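Local coordinates for protein thymidylate synthase thyX (Helicobacter pylori, PDB 3N3Y) that probably catalyses the FAD-dependent reductive methylation of dUMP to dTMP, with methylenetetrahydrofolate as methyl donor, in dTTP synthesis, at residues Y65-K70 / R173-L178; G75-L80 / Y162-A167; K101-F106 / L114-E119. All coordinates share one frame; numbering follows the deposited sequence.

Contact 1 of 3, residues Y65-K70 / R173-L178; sequences YNFEIK and RSLQNL. With FAD (flavin-adenine dinucleotide), chain K.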
loop_
_atom_site.group_PDB
_atom_site.type_symbol
_atom_site.label_atom_id
_atom_site.label_comp_id
_atom_site.label_asym_id
_atom_site.label_seq_id
_atom_site.Cartn_x
_atom_site.Cartn_y
_atom_site.Cartn_z
ATOM N N TYR A 65 -0.139 -15.435 5.510
ATOM C CA TYR A 65 -0.383 -16.770 4.941
ATOM C C TYR A 65 0.206 -16.927 3.549
ATOM O O TYR A 65 -0.060 -16.114 2.671
ATOM C CB TYR A 65 -1.872 -17.027 4.868
ATOM C CG TYR A 65 -2.547 -16.886 6.198
ATOM C CD1 TYR A 65 -2.555 -17.942 7.115
ATOM C CD2 TYR A 65 -3.166 -15.703 6.551
ATOM C CE1 TYR A 65 -3.187 -17.819 8.338
ATOM C CE2 TYR A 65 -3.794 -15.563 7.776
ATOM C CZ TYR A 65 -3.793 -16.619 8.667
ATOM O OH TYR A 65 -4.417 -16.466 9.877
ATOM N N ASN A 66 1.011 -17.966 3.364
ATOM C CA ASN A 66 1.527 -18.339 2.052
ATOM C C ASN A 66 0.742 -19.489 1.419
ATOM O O ASN A 66 0.819 -20.627 1.875
ATOM C CB ASN A 66 2.992 -18.741 2.156
ATOM C CG ASN A 66 3.805 -17.763 2.972
ATOM O OD1 ASN A 66 4.029 -17.971 4.165
ATOM N ND2 ASN A 66 4.247 -16.679 2.334
ATOM N N PHE A 67 0.019 -19.191 0.346
ATOM C CA PHE A 67 -0.782 -20.185 -0.353
ATOM C C PHE A 67 -0.201 -20.598 -1.685
ATOM O O PHE A 67 0.632 -19.909 -2.273
ATOM C CB PHE A 67 -2.176 -19.660 -0.650
ATOM C CG PHE A 67 -2.979 -19.319 0.565
ATOM C CD1 PHE A 67 -3.724 -20.292 1.212
ATOM C CD2 PHE A 67 -3.034 -18.012 1.032
ATOM C CE1 PHE A 67 -4.490 -19.976 2.304
ATOM C CE2 PHE A 67 -3.801 -17.688 2.135
ATOM C CZ PHE A 67 -4.530 -18.674 2.775
ATOM N N GLU A 68 -0.685 -21.735 -2.167
ATOM C CA GLU A 68 -0.451 -22.139 -3.535
ATOM C C GLU A 68 -1.824 -22.334 -4.171
ATOM O O GLU A 68 -2.695 -22.954 -3.577
ATOM C CB GLU A 68 0.371 -23.422 -3.572
ATOM C CG GLU A 68 1.001 -23.723 -4.917
ATOM C CD GLU A 68 1.300 -25.218 -5.096
ATOM O OE1 GLU A 68 1.802 -25.854 -4.135
ATOM O OE2 GLU A 68 1.025 -25.757 -6.197
ATOM N N ILE A 69 -2.021 -21.782 -5.366
ATOM C CA ILE A 69 -3.293 -21.915 -6.070
ATOM C C ILE A 69 -3.067 -22.510 -7.452
ATOM O O ILE A 69 -2.299 -21.963 -8.250
ATOM C CB ILE A 69 -4.017 -20.555 -6.213
ATOM C CG1 ILE A 69 -4.158 -19.886 -4.839
ATOM C CG2 ILE A 69 -5.374 -20.729 -6.927
ATOM C CD1 ILE A 69 -4.546 -18.403 -4.878
ATOM N N LYS A 70 -3.716 -23.642 -7.721
ATOM C CA LYS A 70 -3.600 -24.309 -9.022
ATOM C C LYS A 70 -4.960 -24.414 -9.698
ATOM O O LYS A 70 -5.963 -24.708 -9.054
ATOM C CB LYS A 70 -2.975 -25.706 -8.898
ATOM C CG LYS A 70 -1.775 -25.783 -7.972
ATOM C CD LYS A 70 -0.753 -26.838 -8.427
ATOM C CE LYS A 70 -1.351 -28.242 -8.467
ATOM N NZ LYS A 70 -0.369 -29.298 -8.876
ATOM N N ARG A 173 -5.676 -9.484 7.937
ATOM C CA ARG A 173 -6.597 -8.377 7.753
ATOM C C ARG A 173 -7.026 -8.228 6.290
ATOM O O ARG A 173 -8.190 -7.964 5.987
ATOM C CB ARG A 173 -5.954 -7.092 8.236
ATOM C CG ARG A 173 -6.852 -5.869 8.150
ATOM C CD ARG A 173 -6.097 -4.630 8.629
ATOM N NE ARG A 173 -6.999 -3.512 8.858
ATOM C CZ ARG A 173 -6.621 -2.240 8.940
ATOM N NH1 ARG A 173 -5.339 -1.913 8.797
ATOM N NH2 ARG A 173 -7.530 -1.291 9.155
ATOM N N SER A 174 -6.077 -8.373 5.377
ATOM C CA SER A 174 -6.406 -8.287 3.960
ATOM C C SER A 174 -7.198 -9.518 3.543
ATOM O O SER A 174 -8.151 -9.418 2.777
ATOM C CB SER A 174 -5.147 -8.157 3.107
ATOM O OG SER A 174 -5.502 -7.833 1.776
ATOM N N LEU A 175 -6.807 -10.674 4.064
ATOM C CA LEU A 175 -7.543 -11.907 3.780
ATOM C C LEU A 175 -9.000 -11.794 4.204
ATOM O O LEU A 175 -9.879 -12.272 3.494
ATOM C CB LEU A 175 -6.890 -13.132 4.425
ATOM C CG LEU A 175 -7.534 -14.484 4.104
ATOM C CD1 LEU A 175 -7.668 -14.721 2.589
ATOM C CD2 LEU A 175 -6.718 -15.593 4.733
ATOM N N GLN A 176 -9.267 -11.138 5.334
ATOM C CA GLN A 176 -10.662 -10.948 5.744
ATOM C C GLN A 176 -11.434 -10.163 4.700
ATOM O O GLN A 176 -12.552 -10.527 4.368
ATOM C CB GLN A 176 -10.788 -10.230 7.090
ATOM C CG GLN A 176 -10.395 -11.059 8.290
ATOM C CD GLN A 176 -10.680 -10.329 9.601
ATOM O OE1 GLN A 176 -10.929 -10.953 10.635
ATOM N NE2 GLN A 176 -10.657 -9.004 9.557
ATOM N N ASN A 177 -10.846 -9.057 4.231
ATOM C CA ASN A 177 -11.435 -8.222 3.189
ATOM C C ASN A 177 -11.737 -9.071 1.936
ATOM O O ASN A 177 -12.869 -9.128 1.478
ATOM C CB ASN A 177 -10.504 -7.026 2.870
ATOM C CG ASN A 177 -11.099 -6.047 1.820
ATOM O OD1 ASN A 177 -12.213 -5.534 1.974
ATOM N ND2 ASN A 177 -10.340 -5.794 0.753
ATOM N N LEU A 178 -10.717 -9.749 1.416
ATOM C CA LEU A 178 -10.868 -10.657 0.286
ATOM C C LEU A 178 -12.059 -11.616 0.455
ATOM O O LEU A 178 -12.925 -11.689 -0.423
ATOM C CB LEU A 178 -9.579 -11.455 0.059
ATOM C CG LEU A 178 -9.551 -12.397 -1.154
ATOM C CD1 LEU A 178 -9.948 -11.648 -2.412
ATOM C CD2 LEU A 178 -8.170 -13.033 -1.343
HETATM P PA FAD K . -4.230 3.211 6.731
HETATM O O1A FAD K . -4.250 4.567 6.057
HETATM O O2A FAD K . -2.855 2.774 7.184
HETATM O O5B FAD K . -4.818 2.117 5.728
HETATM C C5B FAD K . -6.009 2.383 5.021
HETATM C C4B FAD K . -6.669 1.043 4.753
HETATM O O4B FAD K . -5.805 0.271 3.939
HETATM C C3B FAD K . -6.850 0.254 6.051
HETATM O O3B FAD K . -8.109 0.490 6.635
HETATM C C2B FAD K . -6.662 -1.182 5.612
HETATM O O2B FAD K . -7.864 -1.659 5.063
HETATM C C1B FAD K . -5.731 -1.053 4.428
HETATM N N9A FAD K . -4.324 -1.389 4.703
HETATM C C8A FAD K . -3.247 -0.537 4.680
HETATM N N7A FAD K . -2.137 -1.260 4.949
HETATM C C5A FAD K . -2.499 -2.554 5.147
HETATM C C6A FAD K . -1.782 -3.704 5.462
HETATM N N6A FAD K . -0.452 -3.700 5.431
HETATM N N1A FAD K . -2.454 -4.900 5.598
HETATM C C2A FAD K . -3.820 -4.957 5.440
HETATM N N3A FAD K . -4.523 -3.816 5.143
HETATM C C4A FAD K . -3.870 -2.646 4.991
HETATM N N1 FAD K . -1.862 1.788 17.035
HETATM C C2 FAD K . -1.028 1.143 17.929
HETATM O O2 FAD K . -0.008 0.601 17.545
HETATM N N3 FAD K . -1.337 1.101 19.271
HETATM C C4 FAD K . -2.479 1.704 19.742
HETATM O O4 FAD K . -2.726 1.643 20.938
HETATM C C4X FAD K . -3.333 2.367 18.861
HETATM N N5 FAD K . -4.485 2.975 19.333
HETATM C C5X FAD K . -5.306 3.634 18.435
HETATM C C6 FAD K . -6.459 4.253 18.898
HETATM C C7 FAD K . -7.300 4.918 18.019
HETATM C C7M FAD K . -8.543 5.585 18.540
HETATM C C8 FAD K . -6.988 4.958 16.656
HETATM C C8M FAD K . -7.902 5.673 15.704
HETATM C C9 FAD K . -5.837 4.335 16.177
HETATM C C9A FAD K . -4.991 3.669 17.065
HETATM N N10 FAD K . -3.841 3.052 16.600
HETATM C C10 FAD K . -3.014 2.405 17.498
HETATM C "C1'" FAD K . -3.448 3.107 15.144
HETATM C "C2'" FAD K . -4.177 2.116 14.246
HETATM O "O2'" FAD K . -3.904 0.792 14.667
HETATM C "C3'" FAD K . -3.756 2.295 12.782
HETATM O "O3'" FAD K . -2.387 2.006 12.590
HETATM C "C4'" FAD K . -4.056 3.689 12.235
HETATM O "O4'" FAD K . -5.324 4.084 12.685
HETATM C "C5'" FAD K . -4.179 3.639 10.727
HETATM O "O5'" FAD K . -5.389 2.948 10.438
HETATM P P FAD K . -5.592 2.166 9.040
HETATM O O1P FAD K . -7.028 1.710 8.898
HETATM O O2P FAD K . -4.627 1.015 8.982
HETATM O O3P FAD K . -5.321 3.300 7.924
#

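Contact 2 of 3, residues G75-L80 / Y162-A167; sequences GALQEL and YKTHLA. With UMP (2'-deoxyuridine 5'-monophosphate), chain H.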
loop_
_atom_site.group_PDB
_atom_site.type_symbol
_atom_site.label_atom_id
_atom_site.label_comp_id
_atom_site.label_asym_id
_atom_site.label_seq_id
_atom_site.Cartn_x
_atom_site.Cartn_y
_atom_site.Cartn_z
ATOM N N GLY A 75 -9.316 -15.417 -16.283
ATOM C CA GLY A 75 -10.410 -14.508 -16.019
ATOM C C GLY A 75 -10.526 -14.201 -14.535
ATOM O O GLY A 75 -10.721 -13.045 -14.146
ATOM N N ALA A 76 -10.389 -15.230 -13.702
ATOM C CA ALA A 76 -10.454 -15.040 -12.245
ATOM C C ALA A 76 -9.184 -14.376 -11.716
ATOM O O ALA A 76 -9.223 -13.638 -10.732
ATOM C CB ALA A 76 -10.697 -16.367 -11.528
ATOM N N LEU A 77 -8.055 -14.653 -12.366
ATOM C CA LEU A 77 -6.811 -13.965 -12.048
ATOM C C LEU A 77 -6.974 -12.446 -12.220
ATOM O O LEU A 77 -6.447 -11.678 -11.438
ATOM C CB LEU A 77 -5.676 -14.474 -12.940
ATOM C CG LEU A 77 -4.337 -13.760 -12.770
ATOM C CD1 LEU A 77 -3.792 -14.043 -11.356
ATOM C CD2 LEU A 77 -3.334 -14.176 -13.844
ATOM N N GLN A 78 -7.701 -12.025 -13.253
ATOM C CA GLN A 78 -7.957 -10.597 -13.484
ATOM C C GLN A 78 -8.554 -9.964 -12.238
ATOM O O GLN A 78 -8.182 -8.855 -11.861
ATOM C CB GLN A 78 -8.938 -10.378 -14.654
ATOM C CG GLN A 78 -8.415 -10.651 -16.058
ATOM C CD GLN A 78 -7.723 -9.435 -16.670
ATOM O OE1 GLN A 78 -7.342 -8.489 -15.966
ATOM N NE2 GLN A 78 -7.563 -9.456 -17.980
ATOM N N GLU A 79 -9.488 -10.668 -11.603
ATOM C CA GLU A 79 -10.157 -10.149 -10.412
ATOM C C GLU A 79 -9.311 -10.280 -9.141
ATOM O O GLU A 79 -9.279 -9.372 -8.313
ATOM C CB GLU A 79 -11.512 -10.832 -10.225
ATOM C CG GLU A 79 -12.414 -10.716 -11.449
ATOM C CD GLU A 79 -13.818 -11.260 -11.203
ATOM O OE1 GLU A 79 -14.081 -11.719 -10.067
ATOM O OE2 GLU A 79 -14.658 -11.223 -12.139
ATOM N N LEU A 80 -8.627 -11.405 -8.974
ATOM C CA LEU A 80 -7.772 -11.584 -7.802
ATOM C C LEU A 80 -6.656 -10.528 -7.773
ATOM O O LEU A 80 -6.382 -9.940 -6.733
ATOM C CB LEU A 80 -7.186 -12.995 -7.776
ATOM C CG LEU A 80 -6.325 -13.388 -6.580
ATOM C CD1 LEU A 80 -7.141 -13.305 -5.300
ATOM C CD2 LEU A 80 -5.775 -14.799 -6.783
ATOM N N TYR A 162 -8.357 -20.117 -19.704
ATOM C CA TYR A 162 -7.069 -20.784 -19.634
ATOM C C TYR A 162 -6.547 -20.833 -18.192
ATOM O O TYR A 162 -6.589 -19.840 -17.471
ATOM C CB TYR A 162 -6.058 -20.070 -20.510
ATOM C CG TYR A 162 -4.883 -20.944 -20.848
ATOM C CD1 TYR A 162 -3.740 -20.952 -20.060
ATOM C CD2 TYR A 162 -4.925 -21.785 -21.956
ATOM C CE1 TYR A 162 -2.663 -21.775 -20.377
ATOM C CE2 TYR A 162 -3.859 -22.604 -22.275
ATOM C CZ TYR A 162 -2.736 -22.597 -21.488
ATOM O OH TYR A 162 -1.686 -23.412 -21.834
ATOM N N LYS A 163 -6.046 -21.991 -17.786
ATOM C CA LYS A 163 -5.582 -22.170 -16.416
ATOM C C LYS A 163 -4.255 -21.493 -16.084
ATOM O O LYS A 163 -3.321 -21.477 -16.873
ATOM C CB LYS A 163 -5.522 -23.650 -16.037
ATOM C CG LYS A 163 -6.858 -24.225 -15.626
ATOM C CD LYS A 163 -6.714 -25.697 -15.358
ATOM C CE LYS A 163 -8.051 -26.334 -15.069
ATOM N NZ LYS A 163 -7.834 -27.768 -14.740
ATOM N N THR A 164 -4.199 -20.933 -14.891
ATOM C CA THR A 164 -2.966 -20.380 -14.373
ATOM C C THR A 164 -2.624 -21.039 -13.024
ATOM O O THR A 164 -3.422 -21.801 -12.469
ATOM C CB THR A 164 -3.069 -18.833 -14.233
ATOM O OG1 THR A 164 -1.772 -18.284 -13.955
ATOM C CG2 THR A 164 -4.038 -18.454 -13.134
ATOM N N HIS A 165 -1.444 -20.713 -12.503
ATOM C CA HIS A 165 -0.904 -21.288 -11.275
ATOM C C HIS A 165 -0.147 -20.158 -10.577
ATOM O O HIS A 165 0.547 -19.370 -11.230
ATOM C CB HIS A 165 0.027 -22.444 -11.649
ATOM C CG HIS A 165 0.739 -23.085 -10.500
ATOM N ND1 HIS A 165 1.952 -23.727 -10.655
ATOM C CD2 HIS A 165 0.413 -23.211 -9.192
ATOM C CE1 HIS A 165 2.347 -24.212 -9.492
ATOM N NE2 HIS A 165 1.432 -23.910 -8.588
ATOM N N LEU A 166 -0.311 -20.034 -9.265
ATOM C CA LEU A 166 0.374 -18.966 -8.557
ATOM C C LEU A 166 0.674 -19.255 -7.098
ATOM O O LEU A 166 0.016 -20.066 -6.454
ATOM C CB LEU A 166 -0.431 -17.662 -8.639
ATOM C CG LEU A 166 -1.843 -17.737 -8.063
ATOM C CD1 LEU A 166 -2.270 -16.403 -7.526
ATOM C CD2 LEU A 166 -2.830 -18.243 -9.113
ATOM N N ALA A 167 1.699 -18.579 -6.597
ATOM C CA ALA A 167 1.893 -18.416 -5.172
ATOM C C ALA A 167 1.226 -17.097 -4.777
ATOM O O ALA A 167 1.413 -16.052 -5.421
ATOM C CB ALA A 167 3.372 -18.414 -4.827
HETATM N N1 UMP H . -13.555 -6.766 -11.439
HETATM C C2 UMP H . -13.379 -7.536 -10.307
HETATM N N3 UMP H . -14.410 -8.322 -9.846
HETATM C C4 UMP H . -15.617 -8.344 -10.519
HETATM C C5 UMP H . -15.789 -7.565 -11.661
HETATM C C6 UMP H . -14.742 -6.778 -12.123
HETATM O O2 UMP H . -12.297 -7.511 -9.721
HETATM O O4 UMP H . -16.527 -9.055 -10.101
HETATM C "C1'" UMP H . -12.418 -5.962 -11.904
HETATM C "C2'" UMP H . -11.396 -6.915 -12.536
HETATM C "C3'" UMP H . -11.050 -6.280 -13.867
HETATM C "C4'" UMP H . -12.238 -5.376 -14.152
HETATM O "O3'" UMP H . -9.875 -5.504 -13.758
HETATM O "O4'" UMP H . -12.857 -5.078 -12.910
HETATM C "C5'" UMP H . -13.235 -6.054 -15.089
HETATM O "O5'" UMP H . -13.433 -7.391 -14.672
HETATM P P UMP H . -14.507 -8.367 -15.402
HETATM O OP1 UMP H . -14.176 -8.376 -16.869
HETATM O OP2 UMP H . -15.926 -7.898 -15.159
HETATM O OP3 UMP H . -14.385 -9.725 -14.804
#

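Contact 3 of 3, residues K101-F106 / L114-E119; sequences KEVESF and LERARE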
loop_
_atom_site.group_PDB
_atom_site.type_symbol
_atom_site.label_atom_id
_atom_site.label_comp_id
_atom_site.label_asym_id
_atom_site.label_seq_id
_atom_site.Cartn_x
_atom_site.Cartn_y
_atom_site.Cartn_z
ATOM N N LYS A 101 2.870 -26.902 -27.379
ATOM C CA LYS A 101 3.567 -27.391 -28.555
ATOM C C LYS A 101 3.541 -28.914 -28.589
ATOM O O LYS A 101 3.497 -29.528 -29.654
ATOM C CB LYS A 101 5.015 -26.902 -28.517
ATOM C CG LYS A 101 5.863 -27.352 -29.681
ATOM C CD LYS A 101 5.752 -26.392 -30.840
ATOM C CE LYS A 101 6.811 -26.717 -31.878
ATOM N NZ LYS A 101 8.155 -26.784 -31.236
ATOM N N GLU A 102 3.532 -29.513 -27.406
ATOM C CA GLU A 102 3.771 -30.939 -27.267
ATOM C C GLU A 102 2.519 -31.818 -27.255
ATOM O O GLU A 102 2.629 -33.039 -27.219
ATOM C CB GLU A 102 4.605 -31.188 -26.002
ATOM C CG GLU A 102 6.073 -30.739 -26.130
ATOM C CD GLU A 102 6.489 -29.660 -25.119
ATOM O OE1 GLU A 102 6.330 -29.875 -23.893
ATOM O OE2 GLU A 102 7.001 -28.601 -25.557
ATOM N N VAL A 103 1.333 -31.222 -27.292
ATOM C CA VAL A 103 0.105 -32.012 -27.140
ATOM C C VAL A 103 -0.663 -32.240 -28.444
ATOM O O VAL A 103 -0.526 -31.467 -29.399
ATOM C CB VAL A 103 -0.845 -31.384 -26.104
ATOM C CG1 VAL A 103 -0.053 -30.871 -24.897
ATOM C CG2 VAL A 103 -1.647 -30.267 -26.739
ATOM N N GLU A 104 -1.472 -33.303 -28.467
ATOM C CA GLU A 104 -2.266 -33.679 -29.641
ATOM C C GLU A 104 -3.503 -32.812 -29.768
ATOM O O GLU A 104 -3.987 -32.273 -28.773
ATOM C CB GLU A 104 -2.722 -35.147 -29.574
ATOM C CG GLU A 104 -1.625 -36.151 -29.291
ATOM C CD GLU A 104 -0.360 -35.863 -30.078
ATOM O OE1 GLU A 104 -0.464 -35.573 -31.296
ATOM O OE2 GLU A 104 0.737 -35.923 -29.473
ATOM N N SER A 105 -4.020 -32.711 -30.993
ATOM C CA SER A 105 -5.214 -31.923 -31.279
ATOM C C SER A 105 -6.355 -32.256 -30.328
ATOM O O SER A 105 -6.470 -33.387 -29.870
ATOM C CB SER A 105 -5.673 -32.147 -32.722
ATOM O OG SER A 105 -6.944 -31.561 -32.932
ATOM N N PHE A 106 -7.194 -31.266 -30.034
ATOM C CA PHE A 106 -8.383 -31.485 -29.204
ATOM C C PHE A 106 -9.651 -31.648 -30.058
ATOM O O PHE A 106 -10.751 -31.803 -29.526
ATOM C CB PHE A 106 -8.556 -30.343 -28.197
ATOM C CG PHE A 106 -7.383 -30.168 -27.262
ATOM C CD1 PHE A 106 -7.240 -30.981 -26.146
ATOM C CD2 PHE A 106 -6.422 -29.195 -27.503
ATOM C CE1 PHE A 106 -6.162 -30.830 -25.289
ATOM C CE2 PHE A 106 -5.341 -29.041 -26.651
ATOM C CZ PHE A 106 -5.215 -29.863 -25.542
ATOM N N LEU A 114 -12.587 -33.579 -24.655
ATOM C CA LEU A 114 -13.116 -32.604 -23.717
ATOM C C LEU A 114 -12.464 -32.815 -22.354
ATOM O O LEU A 114 -12.151 -31.854 -21.659
ATOM C CB LEU A 114 -14.630 -32.729 -23.611
ATOM C CG LEU A 114 -15.598 -31.576 -23.929
ATOM C CD1 LEU A 114 -15.109 -30.639 -25.018
ATOM C CD2 LEU A 114 -16.991 -32.131 -24.290
ATOM N N GLU A 115 -12.241 -34.071 -21.977
ATOM C CA GLU A 115 -11.569 -34.346 -20.721
ATOM C C GLU A 115 -10.122 -33.893 -20.809
ATOM O O GLU A 115 -9.621 -33.239 -19.900
ATOM C CB GLU A 115 -11.643 -35.828 -20.344
ATOM C CG GLU A 115 -10.913 -36.177 -19.026
ATOM C CD GLU A 115 -11.545 -35.522 -17.778
ATOM O OE1 GLU A 115 -12.779 -35.276 -17.778
ATOM O OE2 GLU A 115 -10.804 -35.258 -16.793
ATOM N N ARG A 116 -9.456 -34.229 -21.908
ATOM C CA ARG A 116 -8.070 -33.809 -22.117
ATOM C C ARG A 116 -7.877 -32.283 -21.991
ATOM O O ARG A 116 -6.897 -31.818 -21.424
ATOM C CB ARG A 116 -7.567 -34.270 -23.485
ATOM C CG ARG A 116 -7.235 -35.753 -23.589
ATOM C CD ARG A 116 -6.667 -36.058 -24.960
ATOM N NE ARG A 116 -5.499 -35.231 -25.247
ATOM C CZ ARG A 116 -5.340 -34.502 -26.353
ATOM N NH1 ARG A 116 -6.276 -34.488 -27.288
ATOM N NH2 ARG A 116 -4.243 -33.780 -26.524
ATOM N N ALA A 117 -8.817 -31.520 -22.539
ATOM C CA ALA A 117 -8.722 -30.071 -22.564
ATOM C C ALA A 117 -8.860 -29.456 -21.174
ATOM O O ALA A 117 -8.413 -28.339 -20.944
ATOM C CB ALA A 117 -9.766 -29.495 -23.496
ATOM N N ARG A 118 -9.472 -30.191 -20.253
ATOM C CA ARG A 118 -9.667 -29.679 -18.902
ATOM C C ARG A 118 -8.366 -29.546 -18.150
ATOM O O ARG A 118 -8.330 -28.934 -17.096
ATOM C CB ARG A 118 -10.623 -30.542 -18.100
ATOM C CG ARG A 118 -12.070 -30.304 -18.428
ATOM C CD ARG A 118 -12.952 -31.002 -17.407
ATOM N NE ARG A 118 -13.403 -30.094 -16.359
ATOM C CZ ARG A 118 -14.446 -30.325 -15.564
ATOM N NH1 ARG A 118 -15.141 -31.444 -15.696
ATOM N NH2 ARG A 118 -14.795 -29.439 -14.637
ATOM N N GLU A 119 -7.297 -30.119 -18.682
ATOM C CA GLU A 119 -5.990 -29.894 -18.086
ATOM C C GLU A 119 -5.568 -28.440 -18.260
ATOM O O GLU A 119 -4.793 -27.920 -17.472
ATOM C CB GLU A 119 -4.923 -30.801 -18.705
ATOM C CG GLU A 119 -3.542 -30.614 -18.074
ATOM C CD GLU A 119 -2.383 -31.148 -18.927
ATOM O OE1 GLU A 119 -2.620 -31.925 -19.883
ATOM O OE2 GLU A 119 -1.218 -30.787 -18.628
#

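Contact 1 of 3, residues Y65-K70 / R173-L178
Two aromatic rings on strand 64-73 receive one leucine methyl. Leu175 CD2 comes to the edge of the Phe67 ring, near its plane, at 4.3 Å from Phe67 CZ, and approaches the Tyr65 ring obliquely, 4.0 Å from Tyr65 CD2. The third flat group, the Arg173 guanidinium, faces the cofactor instead of the strand. FAD C2B of the adenosine ribose sits 3.4 Å above the plane of the Arg173 guanidinium, over its centre, and the FAD phosphorus P lies in that plane at the edge. This is the sheet-and-helix core of a ThyX subunit, where helix 172-182 lies against the antiparallel sheet.

The packing is apolar and buried, with no hydrogen bond between the two segments. Leu175 points its side chain at the strand with CG anti to the backbone N (chi1 -176°), and the leucine and tyrosine side chains cross at about a right angle. Farther out, Phe67 is backed by Leu198 and Ala201 of helix 189-201, and Tyr65 leans on Tyr16, a residue of a dUMP site.

At Arg173, near its start, the same helix reaches the ligand through a side chain. The Arg173 chain is extended from CG to NE and passes the adenine, with CD 3.9 Å from FAD N3A, before the guanidinium grips one phosphate in a fork of two bonds that fixes its rotation. NH1 has a second partner in Glu61 OE2, a salt bridge. Arg84 of a third subunit also hydrogen-bonds this FAD, whose site is formed by three monomers. Of the two bonds in the fork, Arg173 NH1 to FAD O2P is 3.0 Å and almost straight at 176°, while Arg173 NH2 reaches FAD O1P at 3.1 Å with an angle of 164°.

Contact 2 of 3, residues G75-L80 / Y162-A167
Leu80 and Leu166 meet tip to tip, Leu80 CD2 standing 3.9 Å from Leu166 CD1. Beside them, Leu77 CB passes Thr164 CG2 at 4.3 Å. These two buried apolar pairs hold helix 74-80 against strand 163-171, and no hydrogen bond crosses between the segments.

Leu166 CG takes the crowded position between its backbone N and carbonyl carbon (chi1 59°), which sends its tip to the helix. Val90 of strand 87-90 packs on Leu77, Thr164 and Leu166 alike, while Leu72 of strand 64-73 and Leu194 of helix 189-201 close in round Leu80.

On the nucleotide side, Glu79 runs along one face of the uracil of dUMP. Its CD lies 3.3 Å from UMP N3. Glu79 OE2 comes 3.1 Å from the phosphate oxygen UMP OP3, a proximity of two acidic oxygens and not an assigned hydrogen bond. Arg182 is a long, weak ion-pair partner of OE1 and also donates to the nucleotide. Ser92, Ser93, Arg74 and Arg94 of a fourth subunit bind the nucleotide as well. A helix packed by leucines on an antiparallel sheet thus presents Gln78 and Glu79 to a dUMP pocket shared between subunits, as in the ThyX family.

Contact 3 of 3, residues K101-F106 / L114-E119
Two hydrogen bonds from one arginine carry the polar part of this contact. Arg116 NH2 donates to Glu104 O at 2.7 Å, nearly straight at 178°, and Arg116 NH1 donates to the next carbonyl along the chain, Ser105 O, at 2.8 Å. Both oxygens lie close to the guanidinium plane, so they are met in the plane of the N-H groups. The carbonyls are less neatly met, since each donor stands well above the carbonyl plane and off the lone pairs. The Arg116 side chain bends at chi3 (56°) to turn the guanidinium to these oxygens. The Glu104 carboxylate takes no part, with OE2 6.2 Å from Arg116 NH2.

The flat groups also meet: the Phe106 ring and the guanidinium are almost parallel, their planes 10° apart, with Phe106 CE1 3.7 Å above the Arg116 guanidinium plane but displaced toward its rim. Glu104 O, besides accepting from NH2, sits 4.0 Å above the centre of one face of the Phe106 ring.

The apolar part is the packing of that ring on the helix. Phe106 CE1 is 3.8 Å from Ala117 CA, and Phe106 CD1 is 4.0 Å from Ala117 CB. Val134 and Leu137 of helix 127-145 also touch the ring, burying it. The same helix holds the loop itself, through Glu138 OE1 bonded to Phe106 N, while Ser105 OG bonds to Leu107 N.

The contact therefore ties an irregular loop to helix 111-117 over a short chain separation, in a region away from the annotated sites. Its chemistry is that of a cation held by neutral acceptors: two consecutive carbonyls fix the rotation of the guanidinium, and its positive charge would probably polarise both.

How the contacts relate
Contacts 1 and 2 share one sheet, their centres 13 Å apart. Strands 64-73 and 163-171 are neighbours in it, and each contact pairs one of them with the helix that follows the other. A probable hydrogen bond from Ile69 N to Leu166 O, at 2.9 Å, joins them. Arg173 of contact 1 binds FAD and Glu79 of contact 2 lies against dUMP, so both ligands border the same core. Contact 3 is peripheral: its centre lies about 20 Å from that of contact 2 and about 31 Å from that of contact 1. It still touches contact 2, where Lys163 NZ probably bonds to Arg118 O at 2.7 Å. Along the chain, contact 3 nests inside contact 2, itself inside contact 1.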